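Long-range contact in 2'-5' RNA Ligase (Thermus thermophilus, PDB 1IUH), which belongs to the LigT-like phosphoesterases of the 2H clan, a family built on antiparallel beta-sheets flanked by helices: residues A[69-83]-A[142-155]. Numbering follows the deposited sequence.
Sequences PFRARLRGTGYFPNE and RVPPVLFGLEWPVE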
ATOM      1  N   PRO A  69      12.812   7.251 -10.179  1.00 21.02           N
ATOM      2  CA  PRO A  69      11.969   6.087 -10.471  1.00 21.85           C
ATOM      3  C   PRO A  69      12.895   4.919 -10.157  1.00 22.64           C
ATOM      4  O   PRO A  69      14.070   5.007 -10.367  1.00 22.93           O
ATOM      5  CB  PRO A  69      11.726   6.228 -11.967  1.00 21.47           C
ATOM      6  CG  PRO A  69      11.580   7.754 -12.093  1.00 17.99           C
ATOM      7  CD  PRO A  69      12.723   8.248 -11.268  1.00 20.12           C
ATOM      8  N   PHE A  70      12.382   3.831  -9.620  1.00 24.53           N
ATOM      9  CA  PHE A  70      13.242   2.696  -9.278  1.00 24.29           C
ATOM     10  C   PHE A  70      12.507   1.396  -9.670  1.00 26.50           C
ATOM     11  O   PHE A  70      11.289   1.424  -9.804  1.00 27.50           O
ATOM     12  CB  PHE A  70      13.523   2.733  -7.777  1.00 17.87           C
ATOM     13  CG  PHE A  70      12.276   2.713  -6.920  1.00 15.93           C
ATOM     14  CD1 PHE A  70      11.661   1.512  -6.609  1.00 10.86           C
ATOM     15  CD2 PHE A  70      11.727   3.935  -6.394  1.00 13.46           C
ATOM     16  CE1 PHE A  70      10.501   1.485  -5.760  1.00 11.75           C
ATOM     17  CE2 PHE A  70      10.570   3.930  -5.544  1.00 12.18           C
ATOM     18  CZ  PHE A  70       9.956   2.669  -5.224  1.00 11.48           C
ATOM     19  N   ARG A  71      13.225   0.284  -9.851  1.00 28.37           N
ATOM     20  CA  ARG A  71      12.562  -0.974 -10.200  1.00 30.03           C
ATOM     21  C   ARG A  71      12.164  -1.755  -8.959  1.00 30.82           C
ATOM     22  O   ARG A  71      12.926  -1.793  -7.980  1.00 30.73           O
ATOM     23  CB  ARG A  71      13.476  -1.871 -11.024  1.00 33.48           C
ATOM     24  CG  ARG A  71      13.311  -1.749 -12.530  1.00 37.67           C
ATOM     25  CD  ARG A  71      14.262  -0.752 -13.183  1.00 41.53           C
ATOM     26  NE  ARG A  71      15.448  -1.328 -13.815  1.00 43.47           N
ATOM     27  CZ  ARG A  71      16.461  -1.852 -13.141  1.00 45.21           C
ATOM     28  NH1 ARG A  71      16.427  -1.878 -11.826  1.00 46.09           N
ATOM     29  NH2 ARG A  71      17.509  -2.330 -13.780  1.00 46.29           N
ATOM     30  N   ALA A  72      10.962  -2.343  -8.982  1.00 29.83           N
ATOM     31  CA  ALA A  72      10.481  -3.183  -7.892  1.00 28.23           C
ATOM     32  C   ALA A  72      10.280  -4.563  -8.537  1.00 30.48           C
ATOM     33  O   ALA A  72      10.126  -4.698  -9.777  1.00 29.24           O
ATOM     34  CB  ALA A  72       9.161  -2.696  -7.346  1.00 25.95           C
ATOM     35  N   ARG A  73      10.279  -5.574  -7.672  1.00 31.21           N
ATOM     36  CA  ARG A  73      10.104  -6.955  -8.048  1.00 30.98           C
ATOM     37  C   ARG A  73       8.983  -7.479  -7.144  1.00 30.58           C
ATOM     38  O   ARG A  73       8.905  -7.171  -5.951  1.00 27.45           O
ATOM     39  CB  ARG A  73      11.412  -7.671  -7.810  1.00 33.10           C
ATOM     40  CG  ARG A  73      11.388  -9.122  -8.019  1.00 39.59           C
ATOM     41  CD  ARG A  73      12.592  -9.569  -8.874  1.00 45.53           C
ATOM     42  NE  ARG A  73      12.154 -10.330 -10.062  1.00 50.68           N
ATOM     43  CZ  ARG A  73      12.755 -10.258 -11.252  1.00 53.95           C
ATOM     44  NH1 ARG A  73      13.827  -9.472 -11.401  1.00 54.77           N
ATOM     45  NH2 ARG A  73      12.257 -10.917 -12.306  1.00 55.64           N
ATOM     46  N   LEU A  74       8.071  -8.214  -7.757  1.00 31.18           N
ATOM     47  CA  LEU A  74       6.957  -8.837  -7.058  1.00 31.98           C
ATOM     48  C   LEU A  74       7.597 -10.167  -6.681  1.00 32.72           C
ATOM     49  O   LEU A  74       8.284 -10.771  -7.493  1.00 32.20           O
ATOM     50  CB  LEU A  74       5.806  -9.011  -8.035  1.00 31.45           C
ATOM     51  CG  LEU A  74       4.382  -8.930  -7.522  1.00 29.50           C
ATOM     52  CD1 LEU A  74       4.206  -7.728  -6.679  1.00 29.35           C
ATOM     53  CD2 LEU A  74       3.461  -8.880  -8.691  1.00 28.67           C
ATOM     54  N   ARG A  75       7.422 -10.628  -5.455  1.00 35.07           N
ATOM     55  CA  ARG A  75       8.119 -11.853  -5.119  1.00 37.99           C
ATOM     56  C   ARG A  75       7.470 -12.725  -4.041  1.00 37.85           C
ATOM     57  O   ARG A  75       7.746 -12.542  -2.863  1.00 39.41           O
ATOM     58  CB  ARG A  75       9.537 -11.432  -4.713  1.00 41.68           C
ATOM     59  CG  ARG A  75      10.559 -12.521  -4.720  1.00 46.90           C
ATOM     60  CD  ARG A  75      11.962 -11.933  -4.642  1.00 51.16           C
ATOM     61  NE  ARG A  75      12.938 -12.991  -4.359  1.00 53.44           N
ATOM     62  CZ  ARG A  75      13.165 -13.498  -3.149  1.00 52.83           C
ATOM     63  NH1 ARG A  75      12.504 -13.033  -2.092  1.00 51.91           N
ATOM     64  NH2 ARG A  75      14.026 -14.505  -3.012  1.00 53.54           N
ATOM     65  N   GLY A  76       6.612 -13.668  -4.415  1.00 37.01           N
ATOM     66  CA  GLY A  76       5.989 -14.516  -3.391  1.00 35.15           C
ATOM     67  C   GLY A  76       4.810 -13.925  -2.651  1.00 33.81           C
ATOM     68  O   GLY A  76       4.588 -12.716  -2.709  1.00 34.10           O
ATOM     69  N   THR A  77       4.046 -14.770  -1.961  1.00 33.08           N
ATOM     70  CA  THR A  77       2.848 -14.331  -1.209  1.00 31.74           C
ATOM     71  C   THR A  77       3.005 -14.610   0.279  1.00 31.03           C
ATOM     72  O   THR A  77       3.960 -15.255   0.666  1.00 32.40           O
ATOM     73  CB  THR A  77       1.634 -15.126  -1.605  1.00 31.30           C
ATOM     74  OG1 THR A  77       2.039 -16.492  -1.681  1.00 34.16           O
ATOM     75  CG2 THR A  77       1.038 -14.674  -2.892  1.00 28.05           C
ATOM     76  N   GLY A  78       2.067 -14.135   1.104  1.00 29.68           N
ATOM     77  CA  GLY A  78       2.106 -14.401   2.528  1.00 28.31           C
ATOM     78  C   GLY A  78       0.783 -14.102   3.224  1.00 30.92           C
ATOM     79  O   GLY A  78      -0.162 -13.614   2.557  1.00 30.54           O
ATOM     80  N   TYR A  79       0.699 -14.400   4.541  1.00 32.21           N
ATOM     81  CA  TYR A  79      -0.512 -14.097   5.359  1.00 34.28           C
ATOM     82  C   TYR A  79      -0.238 -13.389   6.678  1.00 35.56           C
ATOM     83  O   TYR A  79       0.835 -13.481   7.232  1.00 35.67           O
ATOM     84  CB  TYR A  79      -1.322 -15.339   5.763  1.00 32.64           C
ATOM     85  CG  TYR A  79      -1.778 -16.171   4.618  1.00 30.51           C
ATOM     86  CD1 TYR A  79      -0.888 -17.021   3.975  1.00 29.74           C
ATOM     87  CD2 TYR A  79      -3.069 -16.057   4.131  1.00 27.77           C
ATOM     88  CE1 TYR A  79      -1.271 -17.737   2.872  1.00 30.68           C
ATOM     89  CE2 TYR A  79      -3.462 -16.752   3.026  1.00 28.49           C
ATOM     90  CZ  TYR A  79      -2.566 -17.603   2.389  1.00 28.83           C
ATOM     91  OH  TYR A  79      -2.940 -18.345   1.306  1.00 26.57           O
ATOM     92  N   PHE A  80      -1.241 -12.686   7.171  1.00 37.55           N
ATOM     93  CA  PHE A  80      -1.123 -12.059   8.455  1.00 40.43           C
ATOM     94  C   PHE A  80      -2.416 -12.416   9.144  1.00 40.70           C
ATOM     95  O   PHE A  80      -3.490 -12.208   8.601  1.00 39.55           O
ATOM     96  CB  PHE A  80      -1.029 -10.531   8.401  1.00 43.68           C
ATOM     97  CG  PHE A  80      -1.283  -9.873   9.764  1.00 46.60           C
ATOM     98  CD1 PHE A  80      -0.275  -9.824  10.737  1.00 47.90           C
ATOM     99  CD2 PHE A  80      -2.584  -9.449  10.126  1.00 47.85           C
ATOM    100  CE1 PHE A  80      -0.569  -9.382  12.036  1.00 48.65           C
ATOM    101  CE2 PHE A  80      -2.885  -9.007  11.425  1.00 47.74           C
ATOM    102  CZ  PHE A  80      -1.880  -8.977  12.378  1.00 48.14           C
ATOM    103  N   PRO A  81      -2.325 -13.001  10.341  1.00 41.82           N
ATOM    104  CA  PRO A  81      -1.090 -13.334  11.039  1.00 42.50           C
ATOM    105  C   PRO A  81      -0.453 -14.546  10.386  1.00 43.64           C
ATOM    106  O   PRO A  81      -1.143 -15.362   9.789  1.00 43.21           O
ATOM    107  CB  PRO A  81      -1.580 -13.636  12.435  1.00 41.48           C
ATOM    108  CG  PRO A  81      -2.661 -12.710  12.588  1.00 41.32           C
ATOM    109  CD  PRO A  81      -3.418 -12.874  11.317  1.00 42.53           C
ATOM    110  N   ASN A  82       0.858 -14.657  10.536  1.00 45.75           N
ATOM    111  CA  ASN A  82       1.671 -15.738   9.967  1.00 47.96           C
ATOM    112  C   ASN A  82       1.227 -17.170  10.330  1.00 49.17           C
ATOM    113  O   ASN A  82       1.440 -18.101   9.548  1.00 50.28           O
ATOM    114  CB  ASN A  82       3.121 -15.513  10.416  1.00 49.77           C
ATOM    115  CG  ASN A  82       4.130 -16.026   9.424  1.00 51.34           C
ATOM    116  OD1 ASN A  82       4.266 -17.233   9.228  1.00 53.79           O
ATOM    117  ND2 ASN A  82       4.852 -15.104   8.784  1.00 52.32           N
ATOM    118  N   GLU A  83       0.664 -17.347  11.530  1.00 49.60           N
ATOM    119  CA  GLU A  83       0.170 -18.638  12.011  1.00 50.16           C
ATOM    120  C   GLU A  83      -1.224 -18.426  12.593  1.00 49.47           C
ATOM    121  O   GLU A  83      -1.523 -17.360  13.126  1.00 48.42           O
ATOM    122  CB  GLU A  83       1.116 -19.212  13.056  1.00 53.06           C
ATOM    123  CG  GLU A  83       2.504 -19.437  12.471  1.00 58.20           C
ATOM    124  CD  GLU A  83       3.574 -19.702  13.526  1.00 61.78           C
ATOM    125  OE1 GLU A  83       3.587 -18.980  14.555  1.00 63.45           O
ATOM    126  OE2 GLU A  83       4.415 -20.621  13.322  1.00 63.91           O
ATOM    127  N   ARG A 142      -5.817 -21.261   3.866  1.00 35.56           N
ATOM    128  CA  ARG A 142      -4.619 -20.766   3.229  1.00 38.93           C
ATOM    129  C   ARG A 142      -4.602 -21.535   1.906  1.00 39.32           C
ATOM    130  O   ARG A 142      -5.157 -22.626   1.794  1.00 39.00           O
ATOM    131  CB  ARG A 142      -3.351 -21.206   3.976  1.00 39.77           C
ATOM    132  CG  ARG A 142      -3.366 -20.945   5.447  1.00 44.57           C
ATOM    133  CD  ARG A 142      -2.298 -19.958   5.912  1.00 45.88           C
ATOM    134  NE  ARG A 142      -2.625 -19.547   7.286  1.00 49.82           N
ATOM    135  CZ  ARG A 142      -1.885 -18.719   8.022  1.00 50.75           C
ATOM    136  NH1 ARG A 142      -0.760 -18.211   7.512  1.00 52.46           N
ATOM    137  NH2 ARG A 142      -2.269 -18.390   9.248  1.00 49.06           N
ATOM    138  N   VAL A 143      -3.924 -20.974   0.930  1.00 40.55           N
ATOM    139  CA  VAL A 143      -3.748 -21.586  -0.393  1.00 42.32           C
ATOM    140  C   VAL A 143      -2.223 -21.610  -0.540  1.00 43.03           C
ATOM    141  O   VAL A 143      -1.549 -20.739   0.011  1.00 44.28           O
ATOM    142  CB  VAL A 143      -4.311 -20.664  -1.481  1.00 43.20           C
ATOM    143  CG1 VAL A 143      -3.661 -21.005  -2.832  1.00 45.78           C
ATOM    144  CG2 VAL A 143      -5.829 -20.759  -1.505  1.00 42.36           C
ATOM    145  N   PRO A 144      -1.652 -22.555  -1.304  1.00 43.94           N
ATOM    146  CA  PRO A 144      -0.179 -22.560  -1.425  1.00 43.07           C
ATOM    147  C   PRO A 144       0.412 -21.238  -1.872  1.00 42.39           C
ATOM    148  O   PRO A 144      -0.273 -20.372  -2.423  1.00 43.54           O
ATOM    149  CB  PRO A 144       0.110 -23.644  -2.460  1.00 43.44           C
ATOM    150  CG  PRO A 144      -1.068 -24.577  -2.368  1.00 45.09           C
ATOM    151  CD  PRO A 144      -2.259 -23.601  -2.151  1.00 45.61           C
ATOM    152  N   PRO A 145       1.702 -21.063  -1.628  1.00 41.30           N
ATOM    153  CA  PRO A 145       2.400 -19.835  -2.015  1.00 40.80           C
ATOM    154  C   PRO A 145       2.295 -19.572  -3.507  1.00 40.53           C
ATOM    155  O   PRO A 145       2.167 -20.503  -4.282  1.00 40.87           O
ATOM    156  CB  PRO A 145       3.833 -20.113  -1.596  1.00 40.81           C
ATOM    157  CG  PRO A 145       3.661 -21.043  -0.365  1.00 41.14           C
ATOM    158  CD  PRO A 145       2.515 -21.930  -0.751  1.00 40.59           C
ATOM    159  N   VAL A 146       2.312 -18.303  -3.907  1.00 40.14           N
ATOM    160  CA  VAL A 146       2.294 -17.957  -5.327  1.00 39.87           C
ATOM    161  C   VAL A 146       3.591 -17.177  -5.612  1.00 40.58           C
ATOM    162  O   VAL A 146       3.771 -16.065  -5.074  1.00 39.98           O
ATOM    163  CB  VAL A 146       1.106 -17.033  -5.742  1.00 37.89           C
ATOM    164  CG1 VAL A 146       1.325 -16.541  -7.173  1.00 36.18           C
ATOM    165  CG2 VAL A 146      -0.202 -17.771  -5.690  1.00 37.37           C
ATOM    166  N   LEU A 147       4.492 -17.755  -6.419  1.00 40.15           N
ATOM    167  CA  LEU A 147       5.744 -17.072  -6.769  1.00 40.86           C
ATOM    168  C   LEU A 147       5.512 -16.210  -7.962  1.00 40.79           C
ATOM    169  O   LEU A 147       4.825 -16.626  -8.900  1.00 41.28           O
ATOM    170  CB  LEU A 147       6.836 -18.059  -7.088  1.00 41.38           C
ATOM    171  CG  LEU A 147       7.015 -18.972  -5.886  1.00 44.04           C
ATOM    172  CD1 LEU A 147       8.355 -19.738  -6.036  1.00 45.53           C
ATOM    173  CD2 LEU A 147       7.008 -18.122  -4.580  1.00 45.24           C
ATOM    174  N   PHE A 148       6.079 -15.011  -7.958  1.00 40.66           N
ATOM    175  CA  PHE A 148       5.845 -14.125  -9.094  1.00 41.02           C
ATOM    176  C   PHE A 148       7.020 -13.842 -10.040  1.00 41.93           C
ATOM    177  O   PHE A 148       6.880 -13.997 -11.273  1.00 41.76           O
ATOM    178  CB  PHE A 148       5.311 -12.786  -8.609  1.00 39.77           C
ATOM    179  CG  PHE A 148       4.028 -12.878  -7.846  1.00 38.30           C
ATOM    180  CD1 PHE A 148       4.035 -12.955  -6.467  1.00 36.12           C
ATOM    181  CD2 PHE A 148       2.796 -12.793  -8.511  1.00 38.15           C
ATOM    182  CE1 PHE A 148       2.823 -12.938  -5.743  1.00 36.34           C
ATOM    183  CE2 PHE A 148       1.588 -12.772  -7.788  1.00 36.76           C
ATOM    184  CZ  PHE A 148       1.612 -12.842  -6.394  1.00 35.23           C
ATOM    185  N   GLY A 149       8.147 -13.395  -9.449  1.00 41.67           N
ATOM    186  CA  GLY A 149       9.337 -13.026 -10.203  1.00 40.74           C
ATOM    187  C   GLY A 149       8.940 -12.090 -11.323  1.00 40.97           C
ATOM    188  O   GLY A 149       9.020 -12.432 -12.500  1.00 43.68           O
ATOM    189  N   LEU A 150       8.467 -10.906 -10.979  1.00 38.37           N
ATOM    190  CA  LEU A 150       8.056  -9.956 -11.998  1.00 35.39           C
ATOM    191  C   LEU A 150       8.596  -8.565 -11.619  1.00 33.78           C
ATOM    192  O   LEU A 150       8.244  -8.046 -10.574  1.00 33.84           O
ATOM    193  CB  LEU A 150       6.532  -9.930 -12.106  1.00 33.86           C
ATOM    194  CG  LEU A 150       5.951  -8.685 -12.800  1.00 35.98           C
ATOM    195  CD1 LEU A 150       6.535  -8.569 -14.215  1.00 33.95           C
ATOM    196  CD2 LEU A 150       4.426  -8.716 -12.832  1.00 35.04           C
ATOM    197  N   GLU A 151       9.418  -7.965 -12.486  1.00 31.32           N
ATOM    198  CA  GLU A 151      10.012  -6.652 -12.224  1.00 28.95           C
ATOM    199  C   GLU A 151       9.193  -5.589 -12.927  1.00 26.51           C
ATOM    200  O   GLU A 151       8.642  -5.814 -13.973  1.00 27.43           O
ATOM    201  CB  GLU A 151      11.485  -6.589 -12.714  1.00 27.33           C
ATOM    202  CG  GLU A 151      12.299  -5.423 -12.126  1.00 32.70           C
ATOM    203  CD  GLU A 151      13.745  -5.223 -12.719  1.00 34.54           C
ATOM    204  OE1 GLU A 151      14.655  -6.060 -12.532  1.00 34.37           O
ATOM    205  OE2 GLU A 151      13.975  -4.194 -13.384  1.00 35.58           O
ATOM    206  N   TRP A 152       9.069  -4.434 -12.328  1.00 24.05           N
ATOM    207  CA  TRP A 152       8.357  -3.376 -13.000  1.00 22.63           C
ATOM    208  C   TRP A 152       8.954  -2.054 -12.529  1.00 23.01           C
ATOM    209  O   TRP A 152       9.605  -1.996 -11.481  1.00 25.20           O
ATOM    210  CB  TRP A 152       6.861  -3.473 -12.709  1.00 17.70           C
ATOM    211  CG  TRP A 152       6.388  -2.717 -11.535  1.00 18.58           C
ATOM    212  CD1 TRP A 152       5.819  -1.475 -11.548  1.00 16.23           C
ATOM    213  CD2 TRP A 152       6.225  -3.214 -10.200  1.00 17.90           C
ATOM    214  NE1 TRP A 152       5.293  -1.189 -10.331  1.00 15.46           N
ATOM    215  CE2 TRP A 152       5.518  -2.224  -9.477  1.00 16.91           C
ATOM    216  CE3 TRP A 152       6.600  -4.402  -9.548  1.00 18.78           C
ATOM    217  CZ2 TRP A 152       5.166  -2.377  -8.131  1.00 18.07           C
ATOM    218  CZ3 TRP A 152       6.260  -4.568  -8.219  1.00 18.34           C
ATOM    219  CH2 TRP A 152       5.546  -3.565  -7.514  1.00 19.66           C
ATOM    220  N   PRO A 153       8.760  -0.985 -13.300  1.00 23.47           N
ATOM    221  CA  PRO A 153       9.253   0.381 -13.017  1.00 22.78           C
ATOM    222  C   PRO A 153       8.346   1.181 -12.104  1.00 22.38           C
ATOM    223  O   PRO A 153       7.230   1.458 -12.496  1.00 24.50           O
ATOM    224  CB  PRO A 153       9.285   1.047 -14.430  1.00 22.21           C
ATOM    225  CG  PRO A 153       9.385  -0.143 -15.388  1.00 22.97           C
ATOM    226  CD  PRO A 153       8.387  -1.112 -14.723  1.00 23.57           C
ATOM    227  N   VAL A 154       8.785   1.593 -10.920  1.00 22.63           N
ATOM    228  CA  VAL A 154       7.910   2.444 -10.052  1.00 21.69           C
ATOM    229  C   VAL A 154       8.262   3.889 -10.363  1.00 21.27           C
ATOM    230  O   VAL A 154       9.385   4.305 -10.101  1.00 20.94           O
ATOM    231  CB  VAL A 154       8.141   2.186  -8.533  1.00 21.05           C
ATOM    232  CG1 VAL A 154       7.276   3.086  -7.719  1.00 19.67           C
ATOM    233  CG2 VAL A 154       7.854   0.709  -8.188  1.00 20.03           C
ATOM    234  N   GLU A 155       7.304   4.633 -10.927  1.00 22.29           N
ATOM    235  CA  GLU A 155       7.475   6.026 -11.354  1.00 21.86           C
ATOM    236  C   GLU A 155       6.835   7.083 -10.499  1.00 22.38           C
ATOM    237  O   GLU A 155       6.992   8.277 -10.772  1.00 21.63           O
ATOM    238  CB  GLU A 155       6.912   6.212 -12.728  1.00 22.71           C
ATOM    239  CG  GLU A 155       6.984   4.987 -13.487  1.00 27.30           C
ATOM    240  CD  GLU A 155       7.988   5.076 -14.578  1.00 30.51           C
ATOM    241  OE1 GLU A 155       9.040   5.733 -14.335  1.00 31.62           O
ATOM    242  OE2 GLU A 155       7.715   4.481 -15.667  1.00 32.47           O
TER
HETATM  243  O   HOH W   1      -0.825 -17.863  -0.750  1.00 35.64           O
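Ala72 lays its methyl on the indole of Trp152, CB standing 3.7 Å from the centroid of the six-membered ring and 15° off its normal. The same methyl touches CG2 of Val154, and Val154 CB in turn sits over one face of the Phe70 ring. Phe70, Ala72 and Leu74 pair antiparallel with Val154, Trp152 and Leu150, and all six turn to this tightly packed face. The backbone ladder between them is close, Val154 N to Phe70 O measuring 2.7 Å, but it slackens to a weak 3.5 Å bond from Leu150 N to Leu74 O at the G1 bulge of Gly149 and Leu150. Beyond it Phe148, with CG anti to its carbonyl carbon (chi1 -59°), presents one ring face to Leu74 CG, its edge toward Gly76 N. Farther on, loop 142-148 draws away from strand 70-80, and side chains span the gap: Thr77 OG1 accepts a hydrogen bond from Val146 N at 2.9 Å, and Tyr79 OH a nearly straight one (172°) from Val143 N, while a water joins it to Pro144 O. Arg142 runs back across the Tyr79 ring, its NH2 reaching Pro81 O and Gly84 O. The other face is looser: Glu151 lies between Arg71 and Arg73, and the ion pair from Arg73 NH1 to Glu151 OE1 is long at 3.7 Å. Helix 96-113 covers Ala72, Trp152 and Val154 through Phe98, helix 11-21 covers Leu74, and strand 88-94 pairs along the other edge of strand 70-80.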